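Local coordinates for agmatinase (Burkholderia thailandensis, PDB 4DZ4), which probably hydrolyses agmatine to putrescine and urea at a two-manganese centre, as a member of the arginase family, at residues T124-D129 against Q151-P156; A130-L135 against Y143-A148. All coordinates share one frame; numbering follows the deposited sequence.

Contact 1: T124-D129 against Q151-P156; sequences TILQSD and QKYGKP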
loop_
_atom_site.group_PDB
_atom_site.type_symbol
_atom_site.label_atom_id
_atom_site.label_comp_id
_atom_site.label_asym_id
_atom_site.label_seq_id
_atom_site.Cartn_x
_atom_site.Cartn_y
_atom_site.Cartn_z
ATOM N N THR B 124 1.462 -1.108 39.908
ATOM C CA THR B 124 1.146 -2.496 40.125
ATOM C C THR B 124 2.313 -3.410 39.721
ATOM O O THR B 124 2.707 -4.322 40.460
ATOM C CB THR B 124 -0.137 -2.890 39.357
ATOM O OG1 THR B 124 -1.228 -2.199 39.955
ATOM C CG2 THR B 124 -0.400 -4.388 39.475
ATOM N N ILE B 125 2.865 -3.169 38.535
ATOM C CA ILE B 125 3.950 -4.038 38.051
ATOM C C ILE B 125 5.202 -3.828 38.907
ATOM O O ILE B 125 5.869 -4.782 39.296
ATOM C CB ILE B 125 4.222 -3.784 36.554
ATOM C CG1 ILE B 125 3.000 -4.262 35.743
ATOM C CG2 ILE B 125 5.513 -4.485 36.117
ATOM C CD1 ILE B 125 2.929 -3.628 34.360
ATOM N N LEU B 126 5.471 -2.572 39.267
ATOM C CA LEU B 126 6.687 -2.277 40.026
ATOM C C LEU B 126 6.679 -2.850 41.451
ATOM O O LEU B 126 7.745 -3.045 42.027
ATOM C CB LEU B 126 6.997 -0.780 40.019
ATOM C CG LEU B 126 7.339 -0.231 38.638
ATOM C CD1 LEU B 126 7.461 1.281 38.715
ATOM C CD2 LEU B 126 8.618 -0.851 38.134
ATOM N N GLN B 127 5.494 -3.170 41.987
ATOM C CA GLN B 127 5.393 -3.791 43.307
ATOM C C GLN B 127 6.037 -5.185 43.290
ATOM O O GLN B 127 6.479 -5.682 44.343
ATOM C CB GLN B 127 3.936 -3.822 43.822
ATOM N N SER B 128 6.157 -5.781 42.102
ATOM C CA SER B 128 6.761 -7.118 41.952
ATOM C C SER B 128 8.276 -7.119 41.892
ATOM O O SER B 128 8.885 -8.197 41.902
ATOM C CB SER B 128 6.242 -7.820 40.681
ATOM O OG SER B 128 6.866 -7.271 39.523
ATOM N N ASP B 129 8.896 -5.946 41.812
ATOM C CA ASP B 129 10.329 -5.879 41.490
ATOM C C ASP B 129 10.762 -6.342 40.069
ATOM O O ASP B 129 11.954 -6.323 39.763
ATOM C CB ASP B 129 11.181 -6.612 42.527
ATOM C CG ASP B 129 10.998 -6.060 43.929
ATOM O OD1 ASP B 129 10.610 -4.875 44.068
ATOM O OD2 ASP B 129 11.236 -6.821 44.885
ATOM N N GLN B 151 8.666 6.835 42.035
ATOM C CA GLN B 151 8.137 6.335 43.322
ATOM C C GLN B 151 9.008 5.193 43.852
ATOM O O GLN B 151 9.295 5.121 45.035
ATOM C CB GLN B 151 6.682 5.840 43.219
ATOM C CG GLN B 151 5.599 6.908 43.077
ATOM C CD GLN B 151 4.198 6.341 42.748
ATOM O OE1 GLN B 151 3.993 5.119 42.675
ATOM N NE2 GLN B 151 3.229 7.238 42.551
ATOM N N LYS B 152 9.411 4.291 42.962
ATOM C CA LYS B 152 10.155 3.106 43.359
ATOM C C LYS B 152 11.647 3.363 43.498
ATOM O O LYS B 152 12.238 2.930 44.470
ATOM C CB LYS B 152 9.947 1.971 42.351
ATOM C CG LYS B 152 10.643 0.680 42.753
ATOM C CD LYS B 152 10.275 -0.457 41.821
ATOM C CE LYS B 152 10.855 -1.794 42.274
ATOM N NZ LYS B 152 10.335 -2.297 43.579
ATOM N N TYR B 153 12.226 4.065 42.524
ATOM C CA TYR B 153 13.671 4.207 42.367
ATOM C C TYR B 153 14.223 5.547 42.839
ATOM O O TYR B 153 15.444 5.750 42.837
ATOM C CB TYR B 153 14.068 3.987 40.905
ATOM C CG TYR B 153 13.891 2.569 40.452
ATOM C CD1 TYR B 153 14.845 1.602 40.790
ATOM C CD2 TYR B 153 12.775 2.181 39.688
ATOM C CE1 TYR B 153 14.694 0.289 40.398
ATOM C CE2 TYR B 153 12.614 0.854 39.279
ATOM C CZ TYR B 153 13.587 -0.085 39.641
ATOM O OH TYR B 153 13.490 -1.405 39.267
ATOM N N GLY B 154 13.332 6.438 43.267
ATOM C CA GLY B 154 13.718 7.763 43.731
ATOM C C GLY B 154 13.807 8.753 42.587
ATOM O O GLY B 154 13.683 8.397 41.401
ATOM N N LYS B 155 13.999 10.013 42.941
ATOM C CA LYS B 155 14.180 11.045 41.932
ATOM C C LYS B 155 15.307 11.986 42.347
ATOM O O LYS B 155 15.591 12.093 43.534
ATOM C CB LYS B 155 12.867 11.800 41.672
ATOM C CG LYS B 155 12.234 12.474 42.869
ATOM C CD LYS B 155 11.020 13.248 42.380
ATOM C CE LYS B 155 9.970 13.356 43.452
ATOM N NZ LYS B 155 10.420 14.269 44.535
ATOM N N PRO B 156 15.964 12.648 41.373
ATOM C CA PRO B 156 15.687 12.579 39.928
ATOM C C PRO B 156 16.371 11.404 39.205
ATOM O O PRO B 156 17.456 10.967 39.611
ATOM C CB PRO B 156 16.230 13.911 39.410
ATOM C CG PRO B 156 17.383 14.224 40.331
ATOM C CD PRO B 156 17.017 13.642 41.692
HETATM O O HOH W 1 13.558 -3.769 40.710
#

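Contact 2: A130-L135 against Y143-A148; sequences ARMLTL and YPLLIA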
loop_
_atom_site.group_PDB
_atom_site.type_symbol
_atom_site.label_atom_id
_atom_site.label_comp_id
_atom_site.label_asym_id
_atom_site.label_seq_id
_atom_site.Cartn_x
_atom_site.Cartn_y
_atom_site.Cartn_z
ATOM N N ALA B 130 9.830 -6.764 39.211
ATOM C CA ALA B 130 10.150 -6.880 37.775
ATOM C C ALA B 130 10.495 -5.501 37.201
ATOM O O ALA B 130 10.025 -4.486 37.704
ATOM C CB ALA B 130 8.969 -7.487 37.010
ATOM N N ARG B 131 11.331 -5.472 36.166
ATOM C CA ARG B 131 11.557 -4.261 35.376
ATOM C C ARG B 131 10.414 -4.166 34.376
ATOM O O ARG B 131 9.845 -5.195 33.990
ATOM C CB ARG B 131 12.835 -4.364 34.551
ATOM C CG ARG B 131 14.105 -4.716 35.304
ATOM C CD ARG B 131 14.563 -3.592 36.200
ATOM N NE ARG B 131 15.907 -3.906 36.682
ATOM C CZ ARG B 131 16.577 -3.189 37.573
ATOM N NH1 ARG B 131 16.027 -2.111 38.121
ATOM N NH2 ARG B 131 17.797 -3.564 37.913
ATOM N N MET B 132 10.133 -2.951 33.915
ATOM C CA MET B 132 9.120 -2.725 32.873
ATOM C C MET B 132 9.775 -2.412 31.539
ATOM O O MET B 132 10.628 -1.536 31.456
ATOM C CB MET B 132 8.165 -1.583 33.230
ATOM C CG MET B 132 7.252 -1.916 34.391
ATOM S SD MET B 132 6.100 -0.562 34.715
ATOM C CE MET B 132 5.026 -0.597 33.270
ATOM N N LEU B 133 9.388 -3.169 30.517
ATOM C CA LEU B 133 9.685 -2.809 29.123
ATOM C C LEU B 133 8.335 -2.526 28.448
ATOM O O LEU B 133 7.547 -3.447 28.199
ATOM C CB LEU B 133 10.396 -3.995 28.453
ATOM C CG LEU B 133 10.791 -3.796 26.990
ATOM C CD1 LEU B 133 11.496 -2.485 26.781
ATOM C CD2 LEU B 133 11.648 -4.968 26.481
ATOM N N THR B 134 8.049 -1.255 28.193
ATOM C CA THR B 134 6.703 -0.878 27.775
ATOM C C THR B 134 6.681 -0.502 26.289
ATOM O O THR B 134 7.577 0.175 25.809
ATOM C CB THR B 134 6.179 0.263 28.660
ATOM O OG1 THR B 134 6.295 -0.127 30.043
ATOM C CG2 THR B 134 4.684 0.543 28.381
ATOM N N LEU B 135 5.661 -0.981 25.583
ATOM C CA LEU B 135 5.511 -0.715 24.136
ATOM C C LEU B 135 4.408 0.321 23.987
ATOM O O LEU B 135 3.297 0.101 24.481
ATOM C CB LEU B 135 5.103 -1.999 23.411
ATOM C CG LEU B 135 6.014 -3.211 23.644
ATOM C CD1 LEU B 135 5.499 -4.471 22.908
ATOM C CD2 LEU B 135 7.446 -2.856 23.232
ATOM N N TYR B 143 5.703 9.891 30.509
ATOM C CA TYR B 143 5.551 10.764 31.666
ATOM C C TYR B 143 4.909 10.021 32.858
ATOM O O TYR B 143 5.521 9.929 33.916
ATOM C CB TYR B 143 4.799 12.049 31.252
ATOM C CG TYR B 143 4.481 12.994 32.370
ATOM C CD1 TYR B 143 5.461 13.381 33.312
ATOM C CD2 TYR B 143 3.200 13.557 32.474
ATOM C CE1 TYR B 143 5.151 14.260 34.343
ATOM C CE2 TYR B 143 2.876 14.422 33.521
ATOM C CZ TYR B 143 3.876 14.788 34.432
ATOM O OH TYR B 143 3.552 15.664 35.432
ATOM N N PRO B 144 3.698 9.440 32.694
ATOM C CA PRO B 144 3.213 8.699 33.868
ATOM C C PRO B 144 4.075 7.485 34.233
ATOM O O PRO B 144 4.166 7.116 35.413
ATOM C CB PRO B 144 1.791 8.238 33.455
ATOM C CG PRO B 144 1.700 8.518 31.964
ATOM C CD PRO B 144 2.621 9.687 31.722
ATOM N N LEU B 145 4.761 6.899 33.245
ATOM C CA LEU B 145 5.672 5.797 33.550
ATOM C C LEU B 145 6.812 6.295 34.430
ATOM O O LEU B 145 7.177 5.619 35.401
ATOM C CB LEU B 145 6.218 5.150 32.263
ATOM C CG LEU B 145 5.191 4.349 31.427
ATOM C CD1 LEU B 145 5.852 3.825 30.152
ATOM C CD2 LEU B 145 4.567 3.183 32.216
ATOM N N LEU B 146 7.350 7.471 34.121
ATOM C CA LEU B 146 8.406 8.060 34.941
ATOM C C LEU B 146 7.913 8.396 36.357
ATOM O O LEU B 146 8.642 8.245 37.327
ATOM C CB LEU B 146 8.985 9.310 34.276
ATOM C CG LEU B 146 9.890 9.050 33.071
ATOM C CD1 LEU B 146 10.138 10.377 32.373
ATOM C CD2 LEU B 146 11.213 8.357 33.463
ATOM N N ILE B 147 6.682 8.878 36.468
ATOM C CA ILE B 147 6.101 9.159 37.794
ATOM C C ILE B 147 6.171 7.904 38.657
ATOM O O ILE B 147 6.655 7.946 39.794
ATOM C CB ILE B 147 4.641 9.678 37.686
ATOM C CG1 ILE B 147 4.651 11.089 37.079
ATOM C CG2 ILE B 147 3.928 9.657 39.044
ATOM C CD1 ILE B 147 3.286 11.587 36.653
ATOM N N ALA B 148 5.706 6.781 38.105
ATOM C CA ALA B 148 5.639 5.539 38.857
ATOM C C ALA B 148 7.054 5.022 39.146
ATOM O O ALA B 148 7.333 4.530 40.247
ATOM C CB ALA B 148 4.833 4.511 38.067
#

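Contact 1: T124-D129 against Q151-P156
Lys-152 lies across Leu-126 and ends on Asp-129. Its CG stands anti to the backbone N (chi1 -177°), and the chain runs extended as far as CE before bending at the last torsion. This carries the ammonium group to the end of helix 114-126. There Lys-152 NZ donates to Leu-126 O at 3.1 Å, tilted 22° from the carbonyl plane. Lys-152 NZ also forms a salt-bridged hydrogen bond of 2.6 Å to Asp-129 OD1, met nearly along the C-O axis of the carboxylate. Leu-126 O also accepts from Asp-129 N, which closes a type I turn. The lysine and the turn N-H approach it on opposite faces of the carbonyl.

The apolar packing is closest at Leu-126, a buried residue. Its CB touches Lys-152 CD at 3.8 Å. Its CD2 lies only loosely at the edge of the Tyr-153 ring, 4.5 Å from CE2. The polar end is more open: Asp-129 is exposed and Lys-152 partly so. A water joins Asp-129 O to Tyr-153 OH, at 2.8 Å from the latter.

Asp-129 and Gly-154 both leave their helices with positive phi. Through Lys-152 and Leu-126 the contact ties together the C-terminal ends of two neighbouring helices in an alpha/beta fold, away from the manganese site.

Contact 2: A130-L135 against Y143-A148
Leu-145 has the largest share of the surface buried here, followed by Thr-134 and Met-132. It points from helix 142-153 toward strand 131-136, and its two methyl groups take different partners. CD1 meets Thr-134, and CD2 meets Met-132. CG of Leu-145 lies beside its backbone N (chi1 -70°), with the fork of the side chain directed at the strand.

Thr-134 and Leu-145 reach toward each other tip to tip. Leu-145 CD1 is 3.9 Å from Thr-134 CB and equally far from Thr-134 CG2. The hydroxyl is close as well, with Thr-134 OG1 4.0 Å from Leu-145 CD1. The leucine methyl therefore rests against the whole branched end of the threonine.

Met-132 comes in at a slant. Its chain is extended through SD and then bends at chi3 (69°), which turns the terminal methyl toward the helix. Met-132 CE touches Leu-145 CD2 at 4.0 Å. The contact is van der Waals packing, and all three residues are buried.

Helix 114-126 covers more of this layer: Ala-122 and Ile-125 pack on Met-132, and Ala-122 also meets Ala-148. On the other side of the sheet Leu-133 packs on helix 300-323. The side chain of Leu-145 is about 8 Å from that of His-139, a manganese ligand. This is helix-on-sheet packing in the three-layer alpha/beta/alpha fold of the arginase family, with a parallel sheet between layers of helices.

In the fold
Contacts 1 and 2 have centres 9 Å apart and share helix 142-153. Along the chain the order is 124-129, 130-135, 143-148 and 151-156, so contact 2 falls between the two halves of contact 1. Helix 114-126 leads into strand 131-136, and helix 142-153 follows it. Both helices pack beside this strand of the parallel sheet. The contacts meet directly: Leu-126 packs on Met-132, and Tyr-153 OH makes a weak hydrogen bond with Arg-131 NH1. Contact 2 is buried, with His-139 of the manganese site in the connection between its segments. Contact 1 is partly buried and farther from the centre of the chain. Together they pack both helices against the strand; contact 2 is nearer the manganese.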